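Local coordinates for regulatory Subunit of Protein Kinase A (cAMP-dependent) from Euglena gracilis (Euglena gracilis, PDB 6RSX) that binds cyclic AMP in two cyclic nucleotide-binding domains and, as a regulatory subunit of protein kinase A, probably controls the catalytic subunit, at residues A117-T122 / D142-I147. Numbering follows the deposited sequence.
With CMP (adenosine-3',5'-cyclic-monophosphate), chain B.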
loop_
_atom_site.group_PDB
_atom_site.type_symbol
_atom_site.label_atom_id
_atom_site.label_comp_id
_atom_site.label_asym_id
_atom_site.label_seq_id
_atom_site.Cartn_x
_atom_site.Cartn_y
_atom_site.Cartn_z
ATOM N N ALA A 117 8.196 9.956 12.185
ATOM C CA ALA A 117 9.128 10.569 13.164
ATOM C C ALA A 117 10.479 9.864 13.152
ATOM O O ALA A 117 11.540 10.499 13.329
ATOM C CB ALA A 117 8.513 10.511 14.572
ATOM N N LEU A 118 10.468 8.539 12.989
ATOM C CA LEU A 118 11.707 7.777 12.983
ATOM C C LEU A 118 12.480 7.969 11.679
ATOM O O LEU A 118 13.713 7.909 11.688
ATOM C CB LEU A 118 11.450 6.297 13.244
ATOM C CG LEU A 118 10.590 5.878 14.463
ATOM C CD1 LEU A 118 10.691 4.394 14.934
ATOM C CD2 LEU A 118 10.582 6.800 15.606
ATOM N N MET A 119 11.783 8.219 10.569
ATOM C CA MET A 119 12.483 8.427 9.307
ATOM C C MET A 119 13.038 9.838 9.197
ATOM O O MET A 119 14.228 10.020 8.920
ATOM C CB MET A 119 11.548 8.148 8.130
ATOM C CG MET A 119 11.072 6.734 8.089
ATOM S SD MET A 119 9.634 6.541 7.024
ATOM C CE MET A 119 10.232 7.098 5.423
ATOM N N TYR A 120 12.193 10.844 9.407
ATOM C CA TYR A 120 12.505 12.217 9.069
ATOM C C TYR A 120 12.919 13.050 10.277
ATOM O O TYR A 120 13.202 14.233 10.108
ATOM C CB TYR A 120 11.320 12.865 8.385
ATOM C CG TYR A 120 10.889 12.113 7.133
ATOM C CD1 TYR A 120 11.648 12.189 5.975
ATOM C CD2 TYR A 120 9.763 11.289 7.136
ATOM C CE1 TYR A 120 11.281 11.483 4.825
ATOM C CE2 TYR A 120 9.384 10.575 5.978
ATOM C CZ TYR A 120 10.157 10.687 4.843
ATOM O OH TYR A 120 9.819 10.007 3.707
ATOM N N GLY A 121 12.921 12.483 11.477
ATOM C CA GLY A 121 13.256 13.261 12.656
ATOM C C GLY A 121 12.266 14.346 13.039
ATOM O O GLY A 121 12.609 15.238 13.830
ATOM N N THR A 122 11.037 14.282 12.540
ATOM C CA THR A 122 9.969 15.234 12.796
ATOM C C THR A 122 9.194 14.819 14.045
ATOM O O THR A 122 9.185 13.640 14.410
ATOM C CB THR A 122 9.006 15.296 11.605
ATOM O OG1 THR A 122 8.647 13.954 11.231
ATOM C CG2 THR A 122 9.642 16.001 10.395
ATOM N N ASP A 142 16.250 2.508 17.050
ATOM C CA ASP A 142 17.510 2.004 16.500
ATOM C C ASP A 142 17.275 0.827 15.575
ATOM O O ASP A 142 17.912 0.724 14.515
ATOM C CB ASP A 142 18.458 1.598 17.629
ATOM C CG ASP A 142 19.003 2.795 18.376
ATOM O OD1 ASP A 142 18.797 3.945 17.892
ATOM O OD2 ASP A 142 19.615 2.581 19.447
ATOM N N THR A 143 16.337 -0.066 15.941
ATOM C CA THR A 143 16.059 -1.215 15.081
ATOM C C THR A 143 15.383 -0.774 13.792
ATOM O O THR A 143 15.756 -1.217 12.696
ATOM C CB THR A 143 15.195 -2.245 15.813
ATOM O OG1 THR A 143 15.835 -2.594 17.040
ATOM C CG2 THR A 143 15.029 -3.494 14.962
ATOM N N PHE A 144 14.414 0.140 13.903
ATOM C CA PHE A 144 13.768 0.691 12.717
ATOM C C PHE A 144 14.802 1.281 11.767
ATOM O O PHE A 144 14.784 0.999 10.558
ATOM C CB PHE A 144 12.740 1.762 13.100
ATOM C CG PHE A 144 12.075 2.398 11.904
ATOM C CD1 PHE A 144 12.653 3.474 11.247
ATOM C CD2 PHE A 144 10.862 1.901 11.422
ATOM C CE1 PHE A 144 12.072 4.070 10.150
ATOM C CE2 PHE A 144 10.240 2.482 10.292
ATOM C CZ PHE A 144 10.851 3.567 9.634
ATOM N N ARG A 145 15.713 2.108 12.310
ATOM C CA ARG A 145 16.734 2.763 11.493
ATOM C C ARG A 145 17.625 1.751 10.786
ATOM O O ARG A 145 18.033 1.977 9.641
ATOM C CB ARG A 145 17.579 3.717 12.350
ATOM C CG ARG A 145 16.772 4.933 12.808
ATOM C CD ARG A 145 17.627 6.018 13.448
ATOM N NE ARG A 145 18.190 6.900 12.429
ATOM C CZ ARG A 145 17.535 7.911 11.862
ATOM N NH1 ARG A 145 18.138 8.663 10.942
ATOM N NH2 ARG A 145 16.278 8.179 12.215
ATOM N N ARG A 146 17.937 0.635 11.447
ATOM C CA ARG A 146 18.782 -0.377 10.823
ATOM C C ARG A 146 18.110 -1.034 9.625
ATOM O O ARG A 146 18.731 -1.165 8.562
ATOM C CB ARG A 146 19.175 -1.442 11.843
ATOM C CG ARG A 146 20.149 -0.929 12.878
ATOM C CD ARG A 146 21.180 -1.981 13.205
ATOM N NE ARG A 146 20.659 -3.067 14.023
ATOM C CZ ARG A 146 20.608 -4.338 13.643
ATOM N NH1 ARG A 146 20.144 -5.254 14.482
ATOM N NH2 ARG A 146 21.031 -4.692 12.435
ATOM N N ILE A 147 16.853 -1.464 9.763
ATOM C CA ILE A 147 16.248 -2.365 8.780
ATOM C C ILE A 147 15.176 -1.747 7.883
ATOM O O ILE A 147 14.923 -2.292 6.795
ATOM C CB ILE A 147 15.685 -3.621 9.463
ATOM C CG1 ILE A 147 14.460 -3.257 10.280
ATOM C CG2 ILE A 147 16.749 -4.297 10.335
ATOM C CD1 ILE A 147 13.752 -4.478 10.788
HETATM P P CMP B . 4.406 9.639 12.917
HETATM O O1P CMP B . 5.773 9.095 13.454
HETATM O O2P CMP B . 4.214 11.017 12.440
HETATM O "O5'" CMP B . 3.314 9.505 14.090
HETATM C "C5'" CMP B . 1.918 9.504 13.797
HETATM C "C4'" CMP B . 1.701 8.485 12.718
HETATM O "O4'" CMP B . 0.358 8.416 12.222
HETATM C "C3'" CMP B . 2.492 8.761 11.465
HETATM O "O3'" CMP B . 3.877 8.595 11.672
HETATM C "C2'" CMP B . 1.862 7.797 10.456
HETATM O "O2'" CMP B . 2.469 6.524 10.605
HETATM C "C1'" CMP B . 0.396 7.734 10.970
HETATM N N9 CMP B . -0.578 8.375 10.094
HETATM C C8 CMP B . -1.763 7.805 9.679
HETATM N N7 CMP B . -2.416 8.690 8.949
HETATM C C5 CMP B . -1.639 9.780 8.868
HETATM C C6 CMP B . -1.877 10.945 8.191
HETATM N N6 CMP B . -2.993 11.370 7.380
HETATM N N1 CMP B . -0.996 11.920 8.184
HETATM C C2 CMP B . 0.147 11.753 8.918
HETATM N N3 CMP B . 0.416 10.589 9.596
HETATM C C4 CMP B . -0.508 9.603 9.573
#
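The short helix that carries L118 and M119 lies against the helix that carries F144 and R145, and the backbones come nearest at L118 and R145, whose CA atoms are 7.3 Å apart. F144 bridges this gap: with its CG anti to the backbone N (chi1 178°), the ring reaches across to the other helix. L118 crosses the ring obliquely, its CB 3.7 Å from F144 CD1 and its CD1 methyl close to F144 CB and CG; leucine's purely apolar chain can follow the ring and its CB without burying a polar group. M119 meets the far end of the ring at its edge, CG standing 3.5 Å from F144 CE1. In one of its two conformers the sulfur continues along that edge, SD lying 5.5 Å from the ring centroid and 80° off the normal, a Met-aromatic contact made by a flexible, unbranched chain. Beyond these two, F81 brings its own ring to F144, and L149 and M153 of the following helix touch F144 and M119 respectively. An alanine in place of F144 would probably open a gap between the helices and leave L118 and M119 without their shared packing surface. R145 bends at chi3, which brings NH2 to within 2.6 Å of L118 O near the guanidinium plane, but the angle is too poor for a hydrogen bond. On the first helix, A117 donates its backbone N-H to cAMP O1P at 2.9 Å, nearly straight at 164°; its small CB lets the phosphate come close. Just past the helix end, G121 takes a positive phi, a conformation easy for glycine. The contact thus joins the short helix of the phosphate-binding cassette to the helix following the β-barrel, a link consistent with relaying cAMP binding to the helical part.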